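Hypothetical protein (Uncultured marine organism, PDB 2OD6) is of unknown function but forms a ferredoxin-like dimer that holds a long-chain oxo fatty acid between its helices and sheet, consistent with a role in binding lipid-like molecules. Local coordinates at residues F7-T12 with A71-N76; L23-V28 with F59-T64; K37-R42 with M63-K68. One frame throughout, in Å; residues are numbered along the deposited sequence.

Interaction 1: F7-T12 with A71-N76; sequences FTSFTT and ASFEAN. With OHA (10-oxohexadecanoic acid), chain E; EDO (1,2-ethanediol), chain F.
Phe7 on the strand and Phe73 on the helix meet through apolar carbon, CD2 of Phe7 lying 3.9 Å from CD2 of Phe73 and about as far from its CB and CG. Their planes differ by 29°, yet the rings are slid so far apart, with centroids separated by 5.7 Å, that they barely overlap; the contact is a brush of neighbouring ring carbons rather than a full stack. Phe73 has CG anti to the backbone N (chi1 157°), which carries its ring off the helix toward the strand and the ligand. Trp53 of the second subunit meets both rings, so this aromatic group spans the dimer interface. In the ferredoxin-like fold such packing seats a helix on the antiparallel sheet: helix 70-85 rests here on strand 7-15, and 10-oxohexadecanoic acid lies between the helices and the sheet. No hydrogen bond joins the two segments; Ser9 OG donates instead to O2 of the fatty acid's carboxyl end at 2.8 Å, and the same hydroxyl lies 3.9 Å from CE1 of Phe73. That ring brings its edge, in plane, to ligand O2, CE1 standing 3.8 Å from it. Cutting Phe73 back to an alanine is likely to leave Phe7 without its helix-side neighbour and open a gap beside the ligand's carboxyl end. Thr11, hydrogen-bonded to Thr101, adds a van der Waals contact from OG1 to ligand C14. On the other flank, a 1,2-ethanediol, probably from the crystallisation liquor, gives a hydrogen bond from O1 to OE2 of Glu74 and sets O2 at the edge of the Phe7 ring. Within the helix, Asn76 ND2 and Asn76 N both donate to Ser72 O, from opposite faces of its carbonyl plane.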
loop_
_atom_site.group_PDB
_atom_site.type_symbol
_atom_site.label_atom_id
_atom_site.label_comp_id
_atom_site.label_asym_id
_atom_site.label_seq_id
_atom_site.Cartn_x
_atom_site.Cartn_y
_atom_site.Cartn_z
ATOM N N PHE A 7 8.823 -1.495 8.382
ATOM C CA PHE A 7 8.274 -0.201 8.017
ATOM C C PHE A 7 7.869 -0.232 6.522
ATOM O O PHE A 7 8.585 -0.838 5.720
ATOM C CB PHE A 7 9.327 0.896 8.210
ATOM C CG PHE A 7 9.294 1.555 9.560
ATOM C CD1 PHE A 7 9.309 0.799 10.722
ATOM C CD2 PHE A 7 9.234 2.934 9.667
ATOM C CE1 PHE A 7 9.278 1.406 11.986
ATOM C CE2 PHE A 7 9.212 3.548 10.927
ATOM C CZ PHE A 7 9.234 2.776 12.079
ATOM N N THR A 8 6.738 0.406 6.179
ATOM C CA THR A 8 6.233 0.509 4.800
ATOM C C THR A 8 5.647 1.862 4.536
ATOM O O THR A 8 4.860 2.351 5.323
ATOM C CB THR A 8 5.157 -0.536 4.494
ATOM O OG1 THR A 8 5.713 -1.844 4.666
ATOM C CG2 THR A 8 4.670 -0.461 3.022
ATOM N N SER A 9 6.064 2.456 3.425
ATOM C CA SER A 9 5.565 3.744 2.983
ATOM C C SER A 9 4.764 3.529 1.705
ATOM O O SER A 9 5.149 2.681 0.886
ATOM C CB SER A 9 6.716 4.658 2.727
ATOM O OG SER A 9 7.446 4.890 3.898
ATOM N N PHE A 10 3.666 4.274 1.559
ATOM C CA PHE A 10 2.827 4.241 0.365
ATOM C C PHE A 10 2.773 5.606 -0.150
ATOM O O PHE A 10 2.246 6.478 0.527
ATOM C CB PHE A 10 1.396 3.801 0.690
ATOM C CG PHE A 10 1.317 2.495 1.399
ATOM C CD1 PHE A 10 1.320 1.300 0.703
ATOM C CD2 PHE A 10 1.271 2.457 2.777
ATOM C CE1 PHE A 10 1.256 0.089 1.373
ATOM C CE2 PHE A 10 1.205 1.246 3.450
ATOM C CZ PHE A 10 1.207 0.062 2.754
ATOM N N THR A 11 3.390 5.833 -1.293
ATOM C CA THR A 11 3.334 7.196 -1.889
ATOM C C THR A 11 2.303 7.145 -2.984
ATOM O O THR A 11 2.417 6.295 -3.911
ATOM C CB THR A 11 4.722 7.544 -2.427
ATOM O OG1 THR A 11 5.651 7.573 -1.336
ATOM C CG2 THR A 11 4.743 8.875 -3.140
ATOM N N THR A 12 1.385 8.110 -2.970
ATOM C CA THR A 12 0.398 8.252 -4.021
ATOM C C THR A 12 0.823 9.441 -4.835
ATOM O O THR A 12 1.095 10.540 -4.298
ATOM C CB THR A 12 -1.078 8.403 -3.494
ATOM O OG1 THR A 12 -1.421 7.221 -2.753
ATOM C CG2 THR A 12 -2.065 8.600 -4.664
ATOM N N ALA A 71 15.413 1.630 11.105
ATOM C CA ALA A 71 16.761 2.068 10.702
ATOM C C ALA A 71 16.929 2.015 9.203
ATOM O O ALA A 71 17.553 2.899 8.633
ATOM C CB ALA A 71 17.870 1.217 11.405
ATOM N N SER A 72 16.348 1.001 8.557
ATOM C CA SER A 72 16.452 0.870 7.104
ATOM C C SER A 72 15.622 1.936 6.407
ATOM O O SER A 72 16.067 2.511 5.410
ATOM C CB SER A 72 16.016 -0.517 6.646
ATOM O OG SER A 72 16.808 -1.485 7.276
ATOM N N PHE A 73 14.416 2.184 6.920
ATOM C CA PHE A 73 13.594 3.293 6.431
ATOM C C PHE A 73 14.370 4.614 6.496
ATOM O O PHE A 73 14.473 5.338 5.491
ATOM C CB PHE A 73 12.262 3.393 7.207
ATOM C CG PHE A 73 11.638 4.767 7.150
ATOM C CD1 PHE A 73 10.978 5.199 6.001
ATOM C CD2 PHE A 73 11.714 5.616 8.242
ATOM C CE1 PHE A 73 10.428 6.463 5.933
ATOM C CE2 PHE A 73 11.161 6.892 8.180
ATOM C CZ PHE A 73 10.519 7.316 7.032
ATOM N N GLU A 74 14.953 4.901 7.668
ATOM C CA GLU A 74 15.680 6.141 7.871
ATOM C C GLU A 74 16.889 6.302 6.933
ATOM O O GLU A 74 17.140 7.402 6.434
ATOM C CB GLU A 74 16.098 6.281 9.344
ATOM C CG GLU A 74 14.911 6.571 10.277
ATOM C CD GLU A 74 15.286 6.631 11.763
ATOM O OE1 GLU A 74 16.487 6.587 12.074
ATOM O OE2 GLU A 74 14.370 6.703 12.613
ATOM N N ALA A 75 17.644 5.225 6.711
ATOM C CA ALA A 75 18.805 5.248 5.824
ATOM C C ALA A 75 18.372 5.493 4.395
ATOM O O ALA A 75 19.078 6.113 3.617
ATOM C CB ALA A 75 19.573 3.938 5.905
ATOM N N ASN A 76 17.212 4.979 4.046
ATOM C CA ASN A 76 16.670 5.163 2.709
ATOM C C ASN A 76 16.146 6.572 2.423
ATOM O O ASN A 76 16.412 7.111 1.346
ATOM C CB ASN A 76 15.621 4.079 2.430
ATOM C CG ASN A 76 16.256 2.814 1.880
ATOM O OD1 ASN A 76 16.781 2.835 0.784
ATOM N ND2 ASN A 76 16.251 1.737 2.651
HETATM O O2 OHA E . 9.616 5.664 2.321
HETATM C C16 OHA E . 9.400 6.730 1.751
HETATM O O3 OHA E . 8.688 7.598 2.434
HETATM C C15 OHA E . 9.940 7.080 0.373
HETATM C C14 OHA E . 9.137 8.210 -0.300
HETATM C C13 OHA E . 9.772 8.812 -1.578
HETATM C C12 OHA E . 8.857 8.806 -2.820
HETATM C C11 OHA E . 9.250 9.819 -3.929
HETATM C C10 OHA E . 9.258 9.278 -5.374
HETATM C C9 OHA E . 10.566 8.509 -5.664
HETATM C C8 OHA E . 10.562 7.561 -6.887
HETATM C C7 OHA E . 11.821 6.683 -6.904
HETATM O O1 OHA E . 11.854 5.619 -6.290
HETATM C C6 OHA E . 13.085 7.064 -7.642
HETATM C C5 OHA E . 12.945 8.325 -8.494
HETATM C C4 OHA E . 14.238 8.575 -9.293
HETATM C C3 OHA E . 14.177 9.723 -10.320
HETATM C C2 OHA E . 13.042 9.641 -11.350
HETATM C C1 OHA E . 12.103 10.832 -11.207
HETATM C C1 EDO F . 11.241 6.977 12.381
HETATM O O1 EDO F . 11.873 8.176 11.924
HETATM C C2 EDO F . 9.982 7.355 13.157
HETATM O O2 EDO F . 9.384 6.183 13.735
#

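Interaction 2: L23-V28 with F59-T64; sequences LFIDAV and FRVVMT
Phe24 of the helix and Met63 of the strand, a selenomethionine, approach from opposite directions and meet in a Met-aromatic contact. The selenium lies at the ring's edge, 5.2 Å from the Phe24 centroid and 87° off the ring normal, so it is essentially in the ring plane. Its nearest ring atom is CE2 of Phe24, 3.9 Å from SE of Met63, while the terminal methyl CE of Met63 sits 4.0 Å from CZ of Phe24. Beside this pair, Ile25 CD1 reaches Val61 CG1 at 4.0 Å, the two branched side chains crossing at a slant. Ile25 starts off to one side of the strand, and its outer carbon CD1 makes the approach. A chi1 of -174° swings the Phe24 ring away from the backbone N, toward Met63, which is bent at chi3 (-73°), folding its methyl back beside the ring. One helical turn on from Phe24, Val28 lays CG2 over one face of that ring, 3.5 Å above the plane and offset toward the rim. Farther out, Phe15 meets Phe24 ring to ring, Met21 and Met49 pack on Val61, and Ile25 also touches Val107 of the second subunit. The strand itself is held by backbone hydrogen bonds between Val61 and Ala13 and between Met63 and Thr11. These contacts pack helix 18-40 on the sheet of the ferredoxin-like fold, where Met63 also lines the fatty-acid pocket. With no hydrogen bond joining the two segments, helix and strand adhere here through dispersion and shape, probably aided by a weak attraction between the selenium and the electropositive ring edge.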
loop_
_atom_site.group_PDB
_atom_site.type_symbol
_atom_site.label_atom_id
_atom_site.label_comp_id
_atom_site.label_asym_id
_atom_site.label_seq_id
_atom_site.Cartn_x
_atom_site.Cartn_y
_atom_site.Cartn_z
ATOM N N LEU A 23 5.061 9.405 -18.526
ATOM C CA LEU A 23 6.437 9.974 -18.480
ATOM C C LEU A 23 7.115 9.691 -17.146
ATOM O O LEU A 23 8.308 9.339 -17.084
ATOM C CB LEU A 23 6.402 11.480 -18.783
ATOM C CG LEU A 23 6.279 12.035 -20.203
ATOM C CD1 LEU A 23 5.741 13.498 -20.265
ATOM C CD2 LEU A 23 7.617 11.941 -20.973
ATOM N N PHE A 24 6.321 9.716 -16.075
ATOM C CA PHE A 24 6.791 9.361 -14.751
ATOM C C PHE A 24 7.084 7.912 -14.617
ATOM O O PHE A 24 8.163 7.569 -14.099
ATOM C CB PHE A 24 5.744 9.775 -13.698
ATOM C CG PHE A 24 6.199 9.585 -12.313
ATOM C CD1 PHE A 24 7.007 10.539 -11.700
ATOM C CD2 PHE A 24 5.826 8.431 -11.596
ATOM C CE1 PHE A 24 7.455 10.337 -10.398
ATOM C CE2 PHE A 24 6.254 8.237 -10.311
ATOM C CZ PHE A 24 7.097 9.161 -9.719
ATOM N N ILE A 25 6.151 7.048 -15.020
ATOM C CA ILE A 25 6.423 5.555 -14.927
ATOM C C ILE A 25 7.713 5.189 -15.663
ATOM O O ILE A 25 8.502 4.345 -15.192
ATOM C CB ILE A 25 5.233 4.694 -15.486
ATOM C CG1 ILE A 25 4.100 4.558 -14.468
ATOM C CG2 ILE A 25 5.600 3.345 -15.851
ATOM C CD1 ILE A 25 2.911 5.327 -14.818
ATOM N N ASP A 26 7.885 5.751 -16.852
ATOM C CA ASP A 26 9.045 5.479 -17.683
ATOM C C ASP A 26 10.339 5.944 -16.991
ATOM O O ASP A 26 11.325 5.174 -16.899
ATOM C CB ASP A 26 8.834 6.130 -19.048
ATOM C CG ASP A 26 9.870 5.670 -20.094
ATOM O OD1 ASP A 26 10.089 4.443 -20.236
ATOM O OD2 ASP A 26 10.482 6.552 -20.699
ATOM N N ALA A 27 10.313 7.166 -16.440
ATOM C CA ALA A 27 11.461 7.709 -15.685
ATOM C C ALA A 27 11.843 6.780 -14.552
ATOM O O ALA A 27 13.026 6.446 -14.344
ATOM C CB ALA A 27 11.158 9.136 -15.183
ATOM N N VAL A 28 10.841 6.294 -13.815
ATOM C CA VAL A 28 11.093 5.492 -12.639
ATOM C C VAL A 28 11.655 4.145 -13.100
ATOM O O VAL A 28 12.602 3.573 -12.501
ATOM C CB VAL A 28 9.767 5.315 -11.775
ATOM C CG1 VAL A 28 9.930 4.208 -10.698
ATOM C CG2 VAL A 28 9.287 6.681 -11.197
ATOM N N PHE A 59 -5.356 9.998 -12.852
ATOM C CA PHE A 59 -4.122 9.390 -13.279
ATOM C C PHE A 59 -3.232 9.173 -12.090
ATOM O O PHE A 59 -2.611 10.092 -11.621
ATOM C CB PHE A 59 -3.528 10.309 -14.339
ATOM C CG PHE A 59 -4.457 10.556 -15.422
ATOM C CD1 PHE A 59 -4.713 9.593 -16.354
ATOM C CD2 PHE A 59 -5.201 11.698 -15.422
ATOM C CE1 PHE A 59 -5.678 9.801 -17.356
ATOM C CE2 PHE A 59 -6.174 11.948 -16.429
ATOM C CZ PHE A 59 -6.400 10.988 -17.412
ATOM N N ARG A 60 -3.059 7.935 -11.609
ATOM C CA ARG A 60 -2.587 7.826 -10.275
ATOM C C ARG A 60 -1.923 6.474 -10.073
ATOM O O ARG A 60 -2.420 5.486 -10.510
ATOM C CB ARG A 60 -3.789 8.041 -9.300
ATOM C CG ARG A 60 -3.485 8.001 -7.796
ATOM C CD ARG A 60 -4.776 8.189 -6.907
ATOM N NE ARG A 60 -5.461 9.499 -7.121
ATOM C CZ ARG A 60 -6.706 9.754 -6.751
ATOM N NH1 ARG A 60 -7.416 8.889 -6.090
ATOM N NH2 ARG A 60 -7.235 10.948 -7.019
ATOM N N VAL A 61 -0.785 6.530 -9.436
ATOM C CA VAL A 61 -0.063 5.289 -9.047
ATOM C C VAL A 61 0.135 5.320 -7.585
ATOM O O VAL A 61 0.304 6.349 -6.984
ATOM C CB VAL A 61 1.267 5.164 -9.802
ATOM C CG1 VAL A 61 0.966 5.054 -11.339
ATOM C CG2 VAL A 61 2.228 6.323 -9.507
ATOM N N VAL A 62 0.157 4.137 -6.976
ATOM C CA VAL A 62 0.637 4.017 -5.630
ATOM C C VAL A 62 1.954 3.243 -5.673
ATOM O O VAL A 62 2.032 2.149 -6.220
ATOM C CB VAL A 62 -0.387 3.281 -4.683
ATOM C CG1 VAL A 62 0.213 3.027 -3.264
ATOM C CG2 VAL A 62 -1.664 4.111 -4.578
HETATM N N MSE A 63 2.970 3.826 -5.040
HETATM C CA MSE A 63 4.276 3.251 -4.896
HETATM C C MSE A 63 4.491 2.701 -3.474
HETATM O O MSE A 63 4.245 3.400 -2.464
HETATM C CB MSE A 63 5.282 4.325 -5.271
HETATM C CG MSE A 63 5.161 4.697 -6.750
HETATM SE SE MSE A 63 6.602 5.947 -7.165
HETATM C CE MSE A 63 5.983 7.493 -6.303
ATOM N N THR A 64 4.910 1.457 -3.345
ATOM C CA THR A 64 5.078 0.931 -2.052
ATOM C C THR A 64 6.577 0.680 -1.852
ATOM O O THR A 64 7.232 0.164 -2.739
ATOM C CB THR A 64 4.274 -0.382 -1.837
ATOM O OG1 THR A 64 4.902 -1.407 -2.595
ATOM C CG2 THR A 64 2.813 -0.226 -2.277
#

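Interaction 3: K37-R42 with M63-K68; sequences KEMKSR and MTYEYK. With OHA (10-oxohexadecanoic acid), chain E.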
loop_
_atom_site.group_PDB
_atom_site.type_symbol
_atom_site.label_atom_id
_atom_site.label_comp_id
_atom_site.label_asym_id
_atom_site.label_seq_id
_atom_site.Cartn_x
_atom_site.Cartn_y
_atom_site.Cartn_z
ATOM N N LYS A 37 19.279 -0.650 -6.540
ATOM C CA LYS A 37 20.475 -1.194 -5.949
ATOM C C LYS A 37 20.813 -0.416 -4.678
ATOM O O LYS A 37 21.172 -1.004 -3.659
ATOM C CB LYS A 37 21.621 -1.082 -6.962
ATOM C CG LYS A 37 22.808 -1.891 -6.671
ATOM C CD LYS A 37 23.854 -1.780 -7.793
ATOM C CE LYS A 37 24.627 -0.458 -7.768
ATOM N NZ LYS A 37 23.950 0.623 -8.562
ATOM N N GLU A 38 20.709 0.908 -4.748
ATOM C CA GLU A 38 21.099 1.743 -3.612
ATOM C C GLU A 38 20.192 1.548 -2.422
ATOM O O GLU A 38 20.660 1.424 -1.288
ATOM C CB GLU A 38 21.130 3.215 -4.015
ATOM C CG GLU A 38 22.217 3.532 -4.997
ATOM C CD GLU A 38 23.630 3.435 -4.425
ATOM O OE1 GLU A 38 23.814 3.350 -3.197
ATOM O OE2 GLU A 38 24.572 3.464 -5.227
HETATM N N MSE A 39 18.893 1.515 -2.681
HETATM C CA MSE A 39 17.901 1.351 -1.613
HETATM C C MSE A 39 17.934 -0.042 -0.960
HETATM O O MSE A 39 17.807 -0.179 0.261
HETATM C CB MSE A 39 16.487 1.679 -2.142
HETATM C CG MSE A 39 16.328 3.096 -2.508
HETATM SE SE MSE A 39 14.507 3.636 -2.942
HETATM C CE MSE A 39 13.723 4.009 -1.154
ATOM N N LYS A 40 18.132 -1.073 -1.765
ATOM C CA LYS A 40 18.205 -2.403 -1.231
ATOM C C LYS A 40 19.441 -2.580 -0.405
ATOM O O LYS A 40 19.397 -3.276 0.612
ATOM C CB LYS A 40 18.131 -3.460 -2.325
ATOM C CG LYS A 40 16.764 -3.543 -2.973
ATOM C CD LYS A 40 16.599 -4.867 -3.670
ATOM C CE LYS A 40 15.161 -5.049 -4.141
ATOM N NZ LYS A 40 15.122 -6.218 -5.070
ATOM N N SER A 41 20.550 -1.933 -0.796
ATOM C CA SER A 41 21.781 -2.022 -0.005
ATOM C C SER A 41 21.596 -1.343 1.349
ATOM O O SER A 41 22.405 -1.551 2.247
ATOM C CB SER A 41 22.962 -1.377 -0.730
ATOM O OG SER A 41 22.842 0.045 -0.693
ATOM N N ARG A 42 20.556 -0.515 1.468
ATOM C CA ARG A 42 20.193 0.159 2.717
ATOM C C ARG A 42 19.009 -0.454 3.429
ATOM O O ARG A 42 18.515 0.113 4.415
ATOM C CB ARG A 42 19.925 1.628 2.425
ATOM C CG ARG A 42 21.156 2.355 1.994
ATOM C CD ARG A 42 20.814 3.731 1.483
ATOM N NE ARG A 42 22.019 4.512 1.295
ATOM C CZ ARG A 42 22.832 4.430 0.243
ATOM N NH1 ARG A 42 22.589 3.596 -0.753
ATOM N NH2 ARG A 42 23.916 5.185 0.205
HETATM N N MSE A 63 2.970 3.826 -5.040
HETATM C CA MSE A 63 4.276 3.251 -4.896
HETATM C C MSE A 63 4.491 2.701 -3.474
HETATM O O MSE A 63 4.245 3.400 -2.464
HETATM C CB MSE A 63 5.282 4.325 -5.271
HETATM C CG MSE A 63 5.161 4.697 -6.750
HETATM SE SE MSE A 63 6.602 5.947 -7.165
HETATM C CE MSE A 63 5.983 7.493 -6.303
ATOM N N THR A 64 4.910 1.457 -3.345
ATOM C CA THR A 64 5.078 0.931 -2.052
ATOM C C THR A 64 6.577 0.680 -1.852
ATOM O O THR A 64 7.232 0.164 -2.739
ATOM C CB THR A 64 4.274 -0.382 -1.837
ATOM O OG1 THR A 64 4.902 -1.407 -2.595
ATOM C CG2 THR A 64 2.813 -0.226 -2.277
ATOM N N TYR A 65 7.097 1.083 -0.690
ATOM C CA TYR A 65 8.466 0.818 -0.276
ATOM C C TYR A 65 8.429 -0.053 0.969
ATOM O O TYR A 65 7.936 0.377 2.002
ATOM C CB TYR A 65 9.130 2.138 0.057
ATOM C CG TYR A 65 9.199 3.052 -1.090
ATOM C CD1 TYR A 65 8.125 3.898 -1.363
ATOM C CD2 TYR A 65 10.300 3.081 -1.937
ATOM C CE1 TYR A 65 8.139 4.791 -2.454
ATOM C CE2 TYR A 65 10.326 3.994 -3.051
ATOM C CZ TYR A 65 9.242 4.814 -3.274
ATOM O OH TYR A 65 9.269 5.657 -4.325
ATOM N N GLU A 66 8.900 -1.275 0.892
ATOM C CA GLU A 66 8.857 -2.151 2.022
ATOM C C GLU A 66 10.267 -2.238 2.620
ATOM O O GLU A 66 11.157 -2.795 2.002
ATOM C CB GLU A 66 8.412 -3.553 1.604
ATOM C CG GLU A 66 6.918 -3.656 1.368
ATOM C CD GLU A 66 6.506 -4.934 0.716
ATOM O OE1 GLU A 66 6.847 -6.045 1.202
ATOM O OE2 GLU A 66 5.804 -4.806 -0.298
ATOM N N TYR A 67 10.438 -1.703 3.827
ATOM C CA TYR A 67 11.705 -1.719 4.518
ATOM C C TYR A 67 11.799 -2.767 5.634
ATOM O O TYR A 67 10.793 -3.166 6.245
ATOM C CB TYR A 67 11.967 -0.356 5.112
ATOM C CG TYR A 67 11.817 0.817 4.153
ATOM C CD1 TYR A 67 12.820 1.135 3.261
ATOM C CD2 TYR A 67 10.688 1.625 4.177
ATOM C CE1 TYR A 67 12.697 2.229 2.388
ATOM C CE2 TYR A 67 10.573 2.719 3.332
ATOM C CZ TYR A 67 11.599 3.017 2.459
ATOM O OH TYR A 67 11.521 4.109 1.624
ATOM N N LYS A 68 13.023 -3.177 5.919
ATOM C CA LYS A 68 13.312 -4.179 6.943
ATOM C C LYS A 68 12.854 -3.690 8.320
ATOM O O LYS A 68 12.378 -4.467 9.145
ATOM C CB LYS A 68 14.827 -4.445 6.947
ATOM C CG LYS A 68 15.353 -5.677 7.672
ATOM C CD LYS A 68 16.913 -5.827 7.435
ATOM C CE LYS A 68 17.813 -5.358 8.616
ATOM N NZ LYS A 68 19.388 -5.448 8.472
HETATM O O2 OHA E . 9.616 5.664 2.321
HETATM C C16 OHA E . 9.400 6.730 1.751
HETATM O O3 OHA E . 8.688 7.598 2.434
HETATM C C15 OHA E . 9.940 7.080 0.373
HETATM C C14 OHA E . 9.137 8.210 -0.300
HETATM C C13 OHA E . 9.772 8.812 -1.578
HETATM C C12 OHA E . 8.857 8.806 -2.820
HETATM C C11 OHA E . 9.250 9.819 -3.929
HETATM C C10 OHA E . 9.258 9.278 -5.374
HETATM C C9 OHA E . 10.566 8.509 -5.664
HETATM C C8 OHA E . 10.562 7.561 -6.887
HETATM C C7 OHA E . 11.821 6.683 -6.904
HETATM O O1 OHA E . 11.854 5.619 -6.290
HETATM C C6 OHA E . 13.085 7.064 -7.642
HETATM C C5 OHA E . 12.945 8.325 -8.494
HETATM C C4 OHA E . 14.238 8.575 -9.293
HETATM C C3 OHA E . 14.177 9.723 -10.320
HETATM C C2 OHA E . 13.042 9.641 -11.350
HETATM C C1 OHA E . 12.103 10.832 -11.207
#
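A bend at chi3 (84°) turns the methyl of Met39, a selenomethionine, aside from an otherwise extended chain and brings CE up to both Tyr65 and Tyr67. With CG anti to the carbonyl carbon in both (chi1 -62° and -51°), the tyrosine rings carry their hydroxyls to the ligand and their near atoms to Met39. Met39 CE lies 3.6 Å from CD2 of Tyr65, and at Tyr67 it comes to the ring's edge, 3.5 Å from OH. The selenium takes part in a Met-aromatic contact with Tyr65, standing 5.3 Å from the ring centroid at an oblique angle. Here helix 18-40 packs on strand 59-67 of the ferredoxin-like sheet, and Leu44 and Leu80 also pack on Met39. Both tyrosines also bind 10-oxohexadecanoic acid. Tyr67 OH donates to carboxyl oxygen O2 at 2.6 Å, with the oxygen in plane at the ring's edge; Ser9 OG gives a second hydrogen bond to that same atom. Tyr65 OH donates to the mid-chain keto oxygen O1 at 3.2 Å, while ligand C15 lies over one face of its ring, offset toward the rim. The two hydroxyls thus bond the carboxyl end and the keto group of one bent chain, and the methyl of Met63 touches it at C10, 3.8 Å away. Within 37-42, Arg42 NH1 forms a salt bridge with Glu38 OE1 at 2.7 Å, using the anti lone pair of that oxygen, and also donates to Glu38 O. Ser41 OG reaches Glu38 O from the opposite face of the carbonyl plane.

Overall arrangement
All three contacts join helices to the one antiparallel sheet, through its neighbouring strands 7-15 and 59-67. Interactions 2 and 3 both pair helix 18-40 with strand 59-67 and share Met63 and Thr64, yet their centres are about 16 Å apart, on opposite sides of the chain's centre. Interaction 1 brings in helix 70-85 and lies close to interaction 3, centres about 7 Å apart; it is about 17 Å from interaction 2. Along the chain, interactions 2 and 3 are nested inside the loop closed by interaction 1. Interactions 1 and 3 both contribute to the pocket around the fatty acid's carboxyl end, Met63 links interaction 2 to the pocket, and every contact touches the second subunit.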